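Local coordinates for protein HAT1-interacting factor 1 (Saccharomyces cerevisiae, PDB 4NQ0) that acts as a nuclear histone chaperone for H3-H4 within the HAT-B acetyltransferase complex, also binds H2A-H2B, and takes part in chromatin assembly and telomere silencing, at residues 314-319 against 325-330; 281-286 against 302-307; 27-32 against 64-69; 41-46 against 196-201. All coordinates share one frame; numbering follows the deposited sequence.

How the contacts relate
From the N terminus, contact 3 opens on helix 14-34 and closes on helix 61-77, passing over helix 38-51. Contact 4 opens on that intervening helix and closes much later, at the turn before helix 202-218, so the two cross along the chain. They also touch in space: Phe67 CZ lies 3.6 Å from Gln46 CB. Contact 4 closes a loop that includes the unmodelled residues 80-159. Contacts 2 and 1 then follow in series, each joining successive helices; they share helix 298-316, and their centres are about 13 Å apart. Contacts 2 and 4 lie on opposite sides of the chain's centre.

Contact 1: 314-319 against 325-330; sequences KHMTTR and LQQARL
Met316 carries most of the apolar contact between residues 314-319 and 325-330. Its sulfur SD rests 3.6 Å from Gln326 CB, while the methyl CE reaches on to Gln327, 3.8 Å from NE2 and also close to CG. The chain can touch both because it folds back at chi2 (-58°) and chi3 (-56°) instead of running straight out, and it crosses Gln327 at about a right angle. Lower on the same side chain, Met316 CG meets Leu330 CD2 at 4.3 Å, and that leucine also packs on Leu312 of helix 298-316.

This is a helical hairpin, the last two helices of the TPR-type stack: a type I turn runs from Met316 to Arg319 between helix 298-316 and helix 323-344, which comes back beside it. In the turn, Arg319 N bonds to Met316 O at 3.0 Å, and Arg319 itself leaves helical geometry with positive phi. Both segments, 314-319 and 325-330, fall within residues 248-332, which interact with H2A-H2B.

The flat polar groups meet without a hydrogen bond. His315 NE2 is 3.9 Å from Gln326 NE2, and the ring and amide planes stand 85° apart. Gln326 OE1 instead accepts a weak bond from Arg329 NH1, 3.1 Å away on the next turn of its own helix. His315 also touches Thr276, and Gln326 also touches Ile280, both of helix 273-290.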
# COMPACT_ATOMS: atom_id res chain seq x y z
N LYS A 314 23.51 -7.48 -1.16
CA LYS A 314 23.90 -7.66 0.24
C LYS A 314 22.99 -8.64 0.96
O LYS A 314 23.45 -9.46 1.76
CB LYS A 314 23.87 -6.31 0.97
CG LYS A 314 24.61 -6.30 2.31
CD LYS A 314 24.06 -5.23 3.24
N HIS A 315 21.69 -8.55 0.68
CA HIS A 315 20.71 -9.46 1.25
C HIS A 315 20.97 -10.92 0.84
O HIS A 315 20.81 -11.85 1.65
CB HIS A 315 19.30 -9.03 0.81
CG HIS A 315 18.20 -9.81 1.45
ND1 HIS A 315 18.05 -9.90 2.82
CD2 HIS A 315 17.20 -10.55 0.91
CE1 HIS A 315 17.00 -10.66 3.09
NE2 HIS A 315 16.47 -11.06 1.95
N MET A 316 21.39 -11.12 -0.41
CA MET A 316 21.66 -12.44 -0.95
C MET A 316 22.83 -13.14 -0.25
O MET A 316 22.85 -14.37 -0.14
CB MET A 316 21.91 -12.36 -2.46
CG MET A 316 20.62 -12.26 -3.29
SD MET A 316 19.53 -13.68 -2.99
CE MET A 316 20.60 -15.06 -3.39
N THR A 317 23.79 -12.35 0.23
CA THR A 317 24.93 -12.90 0.96
C THR A 317 24.50 -13.54 2.29
O THR A 317 25.26 -14.31 2.87
CB THR A 317 26.00 -11.84 1.26
OG1 THR A 317 25.50 -10.90 2.21
CG2 THR A 317 26.45 -11.12 -0.01
N THR A 318 23.29 -13.22 2.78
CA THR A 318 22.75 -13.86 3.98
C THR A 318 22.04 -15.19 3.68
O THR A 318 21.50 -15.80 4.60
CB THR A 318 21.73 -12.95 4.73
OG1 THR A 318 20.53 -12.84 3.95
CG2 THR A 318 22.31 -11.56 5.00
N ARG A 319 22.01 -15.60 2.42
CA ARG A 319 21.37 -16.85 2.01
C ARG A 319 19.93 -16.94 2.55
O ARG A 319 19.61 -17.83 3.34
CB ARG A 319 22.20 -18.07 2.46
CG ARG A 319 23.64 -18.04 2.00
CD ARG A 319 24.39 -19.29 2.43
NE ARG A 319 25.72 -19.32 1.84
CZ ARG A 319 26.79 -18.69 2.31
NH1 ARG A 319 27.94 -18.79 1.66
NH2 ARG A 319 26.72 -17.97 3.42
N LEU A 325 13.38 -15.99 -5.53
CA LEU A 325 12.62 -14.75 -5.71
C LEU A 325 13.57 -13.56 -5.73
O LEU A 325 13.49 -12.69 -6.60
CB LEU A 325 11.62 -14.57 -4.58
CG LEU A 325 10.44 -13.59 -4.72
CD1 LEU A 325 10.39 -12.71 -3.49
CD2 LEU A 325 10.49 -12.74 -5.98
N GLN A 326 14.48 -13.52 -4.76
CA GLN A 326 15.42 -12.41 -4.64
C GLN A 326 16.37 -12.40 -5.84
O GLN A 326 16.73 -11.33 -6.34
CB GLN A 326 16.20 -12.48 -3.33
CG GLN A 326 15.34 -12.56 -2.05
CD GLN A 326 14.45 -11.35 -1.83
OE1 GLN A 326 14.49 -10.38 -2.59
NE2 GLN A 326 13.65 -11.41 -0.78
N GLN A 327 16.77 -13.58 -6.31
CA GLN A 327 17.59 -13.69 -7.52
C GLN A 327 16.83 -13.16 -8.74
O GLN A 327 17.40 -12.45 -9.56
CB GLN A 327 18.04 -15.14 -7.76
CG GLN A 327 19.35 -15.53 -7.04
CD GLN A 327 19.59 -17.05 -6.98
OE1 GLN A 327 18.80 -17.84 -7.52
NE2 GLN A 327 20.67 -17.45 -6.33
N ALA A 328 15.55 -13.51 -8.85
CA ALA A 328 14.69 -13.00 -9.92
C ALA A 328 14.61 -11.47 -9.89
O ALA A 328 14.84 -10.82 -10.90
CB ALA A 328 13.29 -13.61 -9.83
N ARG A 329 14.34 -10.91 -8.71
CA ARG A 329 14.29 -9.44 -8.55
C ARG A 329 15.59 -8.77 -8.98
O ARG A 329 15.59 -7.75 -9.69
CB ARG A 329 13.99 -9.07 -7.10
CG ARG A 329 12.57 -9.35 -6.65
CD ARG A 329 12.42 -9.11 -5.16
NE ARG A 329 11.05 -9.31 -4.69
CZ ARG A 329 10.69 -9.35 -3.40
NH1 ARG A 329 11.59 -9.20 -2.43
NH2 ARG A 329 9.42 -9.54 -3.08
N LEU A 330 16.70 -9.35 -8.54
CA LEU A 330 18.03 -8.84 -8.83
C LEU A 330 18.30 -8.85 -10.34
O LEU A 330 18.79 -7.86 -10.90
CB LEU A 330 19.06 -9.68 -8.09
CG LEU A 330 20.49 -9.17 -7.92
CD1 LEU A 330 20.55 -7.71 -7.42
CD2 LEU A 330 21.20 -10.12 -6.95

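Contact 2: 281-286 against 302-307; sequences QAEFLV and LKRFKH
Glu283 makes this a buried polar contact, gripping Arg304 and His307 where two antiparallel helices of the TPR stack face each other. The short segments of helix 273-290 and helix 298-316 run at 151° to each other, with axes 10.0 Å apart, inside the region that interacts with H2A-H2B. Each carboxylate oxygen has its own main partner. OE1 of Glu283 takes the salt bridge from Arg304 NH2 at 2.9 Å, a bent bond (134°) that meets the carboxylate from above its plane. OE2 of Glu283 accepts from His307 NE2 at 3.2 Å in a straighter bond; the oxygen lies near the ring plane, although the ring meets the carboxylate well out of the carboxylate's own plane. The glutamate gets there by a bend at chi2 (-84°), because its first bond does not aim at the other helix. Were Glu283 an alanine, the buried Arg304 would probably be left without its countercharge and the imidazole of His307 freer to turn.

Beyond the pair of helices, Arg304 NH1 bonds to Leu170 O and the His307 ring stacks with Phe173, so the same two side chains also hold a more N-terminal part of the chain. Leu263 of helix 252-266 packs on both Glu283 and Arg304. Val286 CG1 lies 3.9 Å from Arg304 NE, a buried nitrogen for which the model offers no hydrogen-bond partner.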
# COMPACT_ATOMS: atom_id res chain seq x y z
N GLN A 281 11.23 -5.80 -0.59
CA GLN A 281 10.10 -5.80 -1.52
C GLN A 281 9.74 -4.39 -2.02
O GLN A 281 9.53 -4.19 -3.21
CB GLN A 281 8.89 -6.45 -0.84
CG GLN A 281 7.62 -6.36 -1.69
CD GLN A 281 6.43 -7.02 -1.04
OE1 GLN A 281 6.19 -6.87 0.16
NE2 GLN A 281 5.65 -7.72 -1.84
N ALA A 282 9.66 -3.43 -1.10
CA ALA A 282 9.33 -2.04 -1.44
C ALA A 282 10.39 -1.38 -2.34
O ALA A 282 10.06 -0.67 -3.30
CB ALA A 282 9.13 -1.23 -0.17
N GLU A 283 11.67 -1.63 -2.04
CA GLU A 283 12.76 -1.15 -2.90
C GLU A 283 12.62 -1.68 -4.31
O GLU A 283 12.80 -0.94 -5.26
CB GLU A 283 14.12 -1.56 -2.36
CG GLU A 283 14.49 -0.94 -1.02
CD GLU A 283 15.09 0.45 -1.12
OE1 GLU A 283 15.00 1.08 -2.21
OE2 GLU A 283 15.65 0.91 -0.09
N PHE A 284 12.28 -2.96 -4.46
CA PHE A 284 12.14 -3.54 -5.80
C PHE A 284 10.93 -2.97 -6.53
O PHE A 284 11.00 -2.69 -7.75
CB PHE A 284 12.05 -5.07 -5.75
CG PHE A 284 11.66 -5.69 -7.07
CD1 PHE A 284 12.58 -5.79 -8.10
CD2 PHE A 284 10.38 -6.15 -7.28
CE1 PHE A 284 12.23 -6.33 -9.33
CE2 PHE A 284 10.01 -6.71 -8.50
CZ PHE A 284 10.94 -6.80 -9.53
N LEU A 285 9.82 -2.81 -5.82
CA LEU A 285 8.60 -2.28 -6.45
C LEU A 285 8.81 -0.85 -6.97
O LEU A 285 8.31 -0.50 -8.03
CB LEU A 285 7.41 -2.36 -5.49
CG LEU A 285 6.90 -3.77 -5.17
CD1 LEU A 285 5.92 -3.74 -3.98
CD2 LEU A 285 6.25 -4.45 -6.38
N VAL A 286 9.54 -0.05 -6.21
CA VAL A 286 9.97 1.28 -6.66
C VAL A 286 10.67 1.20 -8.02
O VAL A 286 10.30 1.93 -8.95
CB VAL A 286 10.91 1.94 -5.63
CG1 VAL A 286 11.69 3.12 -6.26
CG2 VAL A 286 10.12 2.39 -4.39
N LEU A 302 19.04 5.46 -12.91
CA LEU A 302 20.23 4.63 -12.73
C LEU A 302 20.71 4.62 -11.29
O LEU A 302 21.05 3.57 -10.76
CB LEU A 302 21.37 5.07 -13.65
CG LEU A 302 21.24 4.69 -15.13
CD1 LEU A 302 22.37 5.30 -15.99
CD2 LEU A 302 21.22 3.16 -15.25
N LYS A 303 20.72 5.79 -10.66
CA LYS A 303 21.15 5.89 -9.26
C LYS A 303 20.27 5.06 -8.33
O LYS A 303 20.77 4.43 -7.41
CB LYS A 303 21.16 7.34 -8.78
CG LYS A 303 22.20 8.20 -9.47
CD LYS A 303 22.25 9.64 -8.92
CE LYS A 303 23.11 10.51 -9.85
NZ LYS A 303 23.32 11.92 -9.38
N ARG A 304 18.95 5.07 -8.57
CA ARG A 304 18.03 4.29 -7.72
C ARG A 304 18.16 2.80 -8.00
O ARG A 304 18.16 1.99 -7.07
CB ARG A 304 16.57 4.72 -7.91
CG ARG A 304 15.61 4.11 -6.90
CD ARG A 304 15.67 4.84 -5.57
NE ARG A 304 15.04 4.11 -4.47
CZ ARG A 304 14.75 4.61 -3.27
NH1 ARG A 304 14.98 5.89 -2.99
NH2 ARG A 304 14.20 3.82 -2.34
N PHE A 305 18.27 2.43 -9.28
CA PHE A 305 18.47 1.03 -9.62
C PHE A 305 19.73 0.46 -8.96
O PHE A 305 19.71 -0.64 -8.41
CB PHE A 305 18.58 0.82 -11.14
CG PHE A 305 17.33 1.15 -11.91
CD1 PHE A 305 16.08 1.02 -11.35
CD2 PHE A 305 17.42 1.56 -13.23
CE1 PHE A 305 14.95 1.31 -12.06
CE2 PHE A 305 16.29 1.86 -13.95
CZ PHE A 305 15.05 1.73 -13.37
N LYS A 306 20.83 1.21 -9.01
CA LYS A 306 22.09 0.73 -8.45
C LYS A 306 22.03 0.62 -6.93
O LYS A 306 22.63 -0.27 -6.34
CB LYS A 306 23.24 1.64 -8.86
CG LYS A 306 23.65 1.45 -10.31
CD LYS A 306 24.56 2.57 -10.78
CE LYS A 306 25.01 2.35 -12.21
NZ LYS A 306 25.65 3.57 -12.77
N HIS A 307 21.31 1.55 -6.32
CA HIS A 307 21.06 1.47 -4.89
C HIS A 307 20.32 0.17 -4.53
O HIS A 307 20.68 -0.51 -3.58
CB HIS A 307 20.24 2.69 -4.45
CG HIS A 307 19.59 2.54 -3.12
ND1 HIS A 307 20.25 2.76 -1.94
CD2 HIS A 307 18.33 2.16 -2.79
CE1 HIS A 307 19.43 2.53 -0.93
NE2 HIS A 307 18.25 2.17 -1.42

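Contact 3: 27-32 against 64-69; sequences QIAKDL and FTIFAQ
The peptide plane joining Ala29 to Lys30 is the flat group that Ile66 meets, and both end methyls of the isoleucine lie over one and the same face of it. CG2 of Ile66 stands almost directly above Ala29 O, at 3.8 Å, and CD1 of Ile66 sits above Lys30 N, at 3.9 Å. No aromatic ring enters between the two segments: the first bond of Phe67 points away from segment 27-32, and its side chain packs on Gln46 of helix 38-51. The two beta carbons flank the peptide, Ala29 CB raised on the side of Ile66, 3.9 Å from Ile66 CG2, and Lys30 CB near the plane, 4.0 Å from Ile66 CD1.

Ile66 spans the peptide because its two branches diverge at CB: CG1 lies anti to the carbonyl carbon (chi1 -65°) and, with chi2 at 162°, carries CD1 out toward Lys30, while CG2 heads for Ala29. The small Ala29 is consistent with the close approach, the CA atoms of Lys30 and Ile66 being 6.5 Å apart.

Helices 14-34 and 61-77 are the first and third of the chain, and the second, helix 38-51, packs beside them, putting Cys45 against Ile66. This layering of successive helices is consistent with a TPR-like superhelix. With an alanine at Ile66 both touching methyls are gone, which would probably open a gap above the Ala29-Lys30 peptide.

Lys30 lends only the root of its chain here; its NZ forms a salt bridge with Glu62. The join is therefore van der Waals packing of isoleucine methyls on a peptide group and two beta carbons, with no hydrogen bond across it.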
# COMPACT_ATOMS: atom_id res chain seq x y z
N GLN A 27 -13.74 -11.30 9.48
CA GLN A 27 -13.21 -12.66 9.32
C GLN A 27 -13.84 -13.40 8.13
O GLN A 27 -13.14 -14.09 7.38
CB GLN A 27 -13.37 -13.47 10.60
CG GLN A 27 -12.43 -13.03 11.72
CD GLN A 27 -10.95 -13.09 11.32
OE1 GLN A 27 -10.42 -14.16 10.95
NE2 GLN A 27 -10.27 -11.94 11.37
N ILE A 28 -15.15 -13.24 7.97
CA ILE A 28 -15.85 -13.85 6.84
C ILE A 28 -15.35 -13.23 5.53
O ILE A 28 -15.06 -13.95 4.58
CB ILE A 28 -17.38 -13.69 6.97
CG1 ILE A 28 -17.91 -14.53 8.13
CG2 ILE A 28 -18.08 -14.12 5.70
CD1 ILE A 28 -19.35 -14.21 8.49
N ALA A 29 -15.26 -11.90 5.50
CA ALA A 29 -14.83 -11.18 4.31
C ALA A 29 -13.39 -11.55 3.96
O ALA A 29 -13.06 -11.74 2.79
CB ALA A 29 -14.95 -9.68 4.52
N LYS A 30 -12.54 -11.62 4.98
CA LYS A 30 -11.15 -12.04 4.85
C LYS A 30 -11.07 -13.44 4.24
O LYS A 30 -10.29 -13.67 3.30
CB LYS A 30 -10.50 -12.00 6.24
CG LYS A 30 -9.06 -12.49 6.34
CD LYS A 30 -8.53 -12.36 7.78
CE LYS A 30 -8.29 -10.89 8.20
NZ LYS A 30 -8.19 -10.69 9.68
N ASP A 31 -11.88 -14.36 4.75
CA ASP A 31 -11.90 -15.75 4.26
C ASP A 31 -12.42 -15.82 2.83
O ASP A 31 -11.93 -16.61 2.03
CB ASP A 31 -12.77 -16.63 5.17
CG ASP A 31 -12.13 -16.89 6.52
N LEU A 32 -13.40 -14.98 2.50
CA LEU A 32 -13.95 -14.94 1.15
C LEU A 32 -12.92 -14.40 0.15
O LEU A 32 -12.87 -14.83 -1.00
CB LEU A 32 -15.22 -14.09 1.10
CG LEU A 32 -16.47 -14.69 1.74
CD1 LEU A 32 -17.55 -13.62 1.88
CD2 LEU A 32 -17.00 -15.89 0.95
N PHE A 64 -12.24 -1.73 5.20
CA PHE A 64 -11.85 -0.89 4.07
C PHE A 64 -10.78 -1.57 3.22
O PHE A 64 -10.86 -1.58 1.98
CB PHE A 64 -11.39 0.48 4.58
CG PHE A 64 -12.52 1.33 5.11
CD1 PHE A 64 -13.17 2.23 4.27
CD2 PHE A 64 -12.95 1.20 6.42
CE1 PHE A 64 -14.22 3.01 4.75
CE2 PHE A 64 -14.01 1.98 6.90
CZ PHE A 64 -14.64 2.88 6.07
N THR A 65 -9.80 -2.19 3.87
CA THR A 65 -8.68 -2.81 3.12
C THR A 65 -9.10 -4.06 2.36
O THR A 65 -8.72 -4.24 1.19
CB THR A 65 -7.48 -3.10 4.03
OG1 THR A 65 -7.82 -4.10 5.00
CG2 THR A 65 -7.04 -1.82 4.74
N ILE A 66 -9.91 -4.91 2.98
CA ILE A 66 -10.49 -6.06 2.29
C ILE A 66 -11.39 -5.61 1.15
O ILE A 66 -11.30 -6.13 0.03
CB ILE A 66 -11.27 -6.97 3.27
CG1 ILE A 66 -10.30 -7.59 4.29
CG2 ILE A 66 -12.00 -8.08 2.52
CD1 ILE A 66 -10.98 -8.13 5.51
N PHE A 67 -12.25 -4.61 1.41
CA PHE A 67 -13.15 -4.06 0.40
C PHE A 67 -12.32 -3.57 -0.80
O PHE A 67 -12.64 -3.87 -1.96
CB PHE A 67 -13.97 -2.90 1.01
CG PHE A 67 -15.23 -2.49 0.25
CD1 PHE A 67 -15.50 -2.91 -1.05
CD2 PHE A 67 -16.11 -1.60 0.85
CE1 PHE A 67 -16.65 -2.47 -1.71
CE2 PHE A 67 -17.26 -1.17 0.20
CZ PHE A 67 -17.53 -1.60 -1.07
N ALA A 68 -11.24 -2.84 -0.52
CA ALA A 68 -10.40 -2.29 -1.58
C ALA A 68 -9.74 -3.40 -2.40
O ALA A 68 -9.77 -3.36 -3.63
CB ALA A 68 -9.34 -1.38 -0.99
N GLN A 69 -9.15 -4.38 -1.74
CA GLN A 69 -8.58 -5.53 -2.44
C GLN A 69 -9.63 -6.21 -3.31
O GLN A 69 -9.38 -6.48 -4.48
CB GLN A 69 -8.03 -6.55 -1.47
CG GLN A 69 -6.82 -6.09 -0.68
CD GLN A 69 -5.71 -7.12 -0.66
OE1 GLN A 69 -5.26 -7.54 0.40
NE2 GLN A 69 -5.27 -7.54 -1.85

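Contact 4: 41-46 against 196-201; sequences AAKRCQ and IYFEND
Phe198 pushes the far end of its ring against helix 38-51, in the N-terminal part of this TPR-type helical stack. Ala42 CB is 3.6 Å from Phe198 CE1. Lys43 meets the tip of the ring with its backbone: Lys43 N lies in the ring plane, 3.6 Å from Phe198 CZ, with the lysine CG close behind while the rest of its chain leads away. At CE2 of Phe198 the Gln46 side chain crosses at a slant, its CB 3.8 Å off, and the amide plane stands at 90° to the ring.

Around these groups comes a second shell. Gln46 bends at chi2 (-107°), which brings the amide back beside the ring, and its NE2 is held by Asp50 on the same helix. Ala42 has Ala70 of helix 61-77 as a further neighbour. Phe198 itself ends a 3-10 segment within the predicted first TPR repeat; next to it, Tyr197 OH bonds to Asp208 and Gln212 of helix 202-218 and to Arg190, tying that segment to the helix; Asp201 caps the helix at its N terminus. Ile196 to Glu199 belong to the region important for interaction with histones. At the ring edge, Gln46 OE1 comes within 3.5 Å of Phe198 CE2.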
# COMPACT_ATOMS: atom_id res chain seq x y z
N ALA A 41 -16.75 -10.95 -1.06
CA ALA A 41 -16.00 -10.31 0.03
C ALA A 41 -16.29 -8.80 0.07
O ALA A 41 -16.48 -8.23 1.14
CB ALA A 41 -14.50 -10.56 -0.12
N ALA A 42 -16.34 -8.18 -1.11
CA ALA A 42 -16.66 -6.76 -1.22
C ALA A 42 -18.08 -6.44 -0.71
O ALA A 42 -18.27 -5.52 0.10
CB ALA A 42 -16.49 -6.29 -2.65
N LYS A 43 -19.06 -7.21 -1.19
CA LYS A 43 -20.44 -7.02 -0.75
C LYS A 43 -20.54 -7.16 0.75
O LYS A 43 -21.25 -6.42 1.41
CB LYS A 43 -21.40 -8.02 -1.41
CG LYS A 43 -21.76 -7.66 -2.85
CD LYS A 43 -23.09 -8.27 -3.32
CE LYS A 43 -22.94 -9.65 -3.98
NZ LYS A 43 -23.81 -9.79 -5.21
N ARG A 44 -19.82 -8.14 1.28
CA ARG A 44 -19.83 -8.39 2.71
C ARG A 44 -19.35 -7.16 3.49
O ARG A 44 -19.93 -6.80 4.53
CB ARG A 44 -18.91 -9.57 3.02
CG ARG A 44 -19.18 -10.20 4.34
CD ARG A 44 -20.16 -11.32 4.18
NE ARG A 44 -20.72 -11.70 5.46
CZ ARG A 44 -21.61 -12.66 5.63
NH1 ARG A 44 -22.05 -13.37 4.59
NH2 ARG A 44 -22.07 -12.93 6.85
N CYS A 45 -18.28 -6.54 3.00
CA CYS A 45 -17.72 -5.33 3.61
C CYS A 45 -18.68 -4.17 3.45
O CYS A 45 -18.97 -3.47 4.40
CB CYS A 45 -16.37 -4.96 2.98
SG CYS A 45 -15.03 -6.11 3.32
N GLN A 46 -19.17 -3.99 2.22
CA GLN A 46 -20.08 -2.89 1.92
C GLN A 46 -21.33 -2.90 2.81
O GLN A 46 -21.68 -1.90 3.41
CB GLN A 46 -20.49 -2.93 0.44
CG GLN A 46 -21.56 -1.91 0.05
CD GLN A 46 -22.91 -2.56 -0.19
OE1 GLN A 46 -23.00 -3.58 -0.88
NE2 GLN A 46 -23.98 -1.97 0.38
N ILE A 196 -21.58 2.84 -3.61
CA ILE A 196 -20.91 3.70 -4.60
C ILE A 196 -19.61 3.09 -5.12
O ILE A 196 -19.22 3.35 -6.26
CB ILE A 196 -20.62 5.12 -4.01
CG1 ILE A 196 -20.25 6.11 -5.13
CG2 ILE A 196 -19.52 5.07 -2.96
N TYR A 197 -18.95 2.26 -4.31
CA TYR A 197 -17.66 1.67 -4.67
C TYR A 197 -17.75 0.48 -5.63
O TYR A 197 -16.73 -0.07 -6.05
CB TYR A 197 -16.87 1.31 -3.41
CG TYR A 197 -16.56 2.52 -2.54
CD1 TYR A 197 -15.79 3.56 -3.03
CD2 TYR A 197 -17.04 2.62 -1.25
CE1 TYR A 197 -15.52 4.68 -2.26
CE2 TYR A 197 -16.77 3.73 -0.47
CZ TYR A 197 -16.01 4.75 -0.97
OH TYR A 197 -15.73 5.86 -0.22
N PHE A 198 -18.97 0.08 -5.99
CA PHE A 198 -19.17 -0.87 -7.09
C PHE A 198 -19.41 -0.15 -8.42
O PHE A 198 -19.48 -0.79 -9.47
CB PHE A 198 -20.34 -1.81 -6.77
CG PHE A 198 -20.07 -2.74 -5.62
CD1 PHE A 198 -19.18 -3.80 -5.76
CD2 PHE A 198 -20.69 -2.56 -4.40
CE1 PHE A 198 -18.94 -4.66 -4.69
CE2 PHE A 198 -20.44 -3.41 -3.33
CZ PHE A 198 -19.57 -4.46 -3.48
N GLU A 199 -19.52 1.17 -8.38
CA GLU A 199 -19.90 1.97 -9.55
C GLU A 199 -18.68 2.65 -10.16
O GLU A 199 -17.68 2.89 -9.47
CB GLU A 199 -20.90 3.07 -9.17
CG GLU A 199 -21.86 2.76 -8.03
CD GLU A 199 -23.18 2.18 -8.47
OE1 GLU A 199 -24.20 2.50 -7.82
OE2 GLU A 199 -23.21 1.41 -9.46
N ASN A 200 -18.79 2.99 -11.44
CA ASN A 200 -17.78 3.79 -12.14
C ASN A 200 -16.38 3.16 -12.07
O ASN A 200 -16.21 1.98 -12.39
CB ASN A 200 -17.78 5.22 -11.58
CG ASN A 200 -19.17 5.79 -11.46
OD1 ASN A 200 -19.87 5.97 -12.46
ND2 ASN A 200 -19.58 6.08 -10.24
N ASP A 201 -15.38 3.94 -11.65
CA ASP A 201 -13.99 3.52 -11.74
C ASP A 201 -13.60 2.76 -10.48
O ASP A 201 -13.44 3.36 -9.42
CB ASP A 201 -13.10 4.75 -11.95
CG ASP A 201 -11.66 4.39 -12.18
OD1 ASP A 201 -11.10 3.60 -11.40
OD2 ASP A 201 -11.07 4.91 -13.15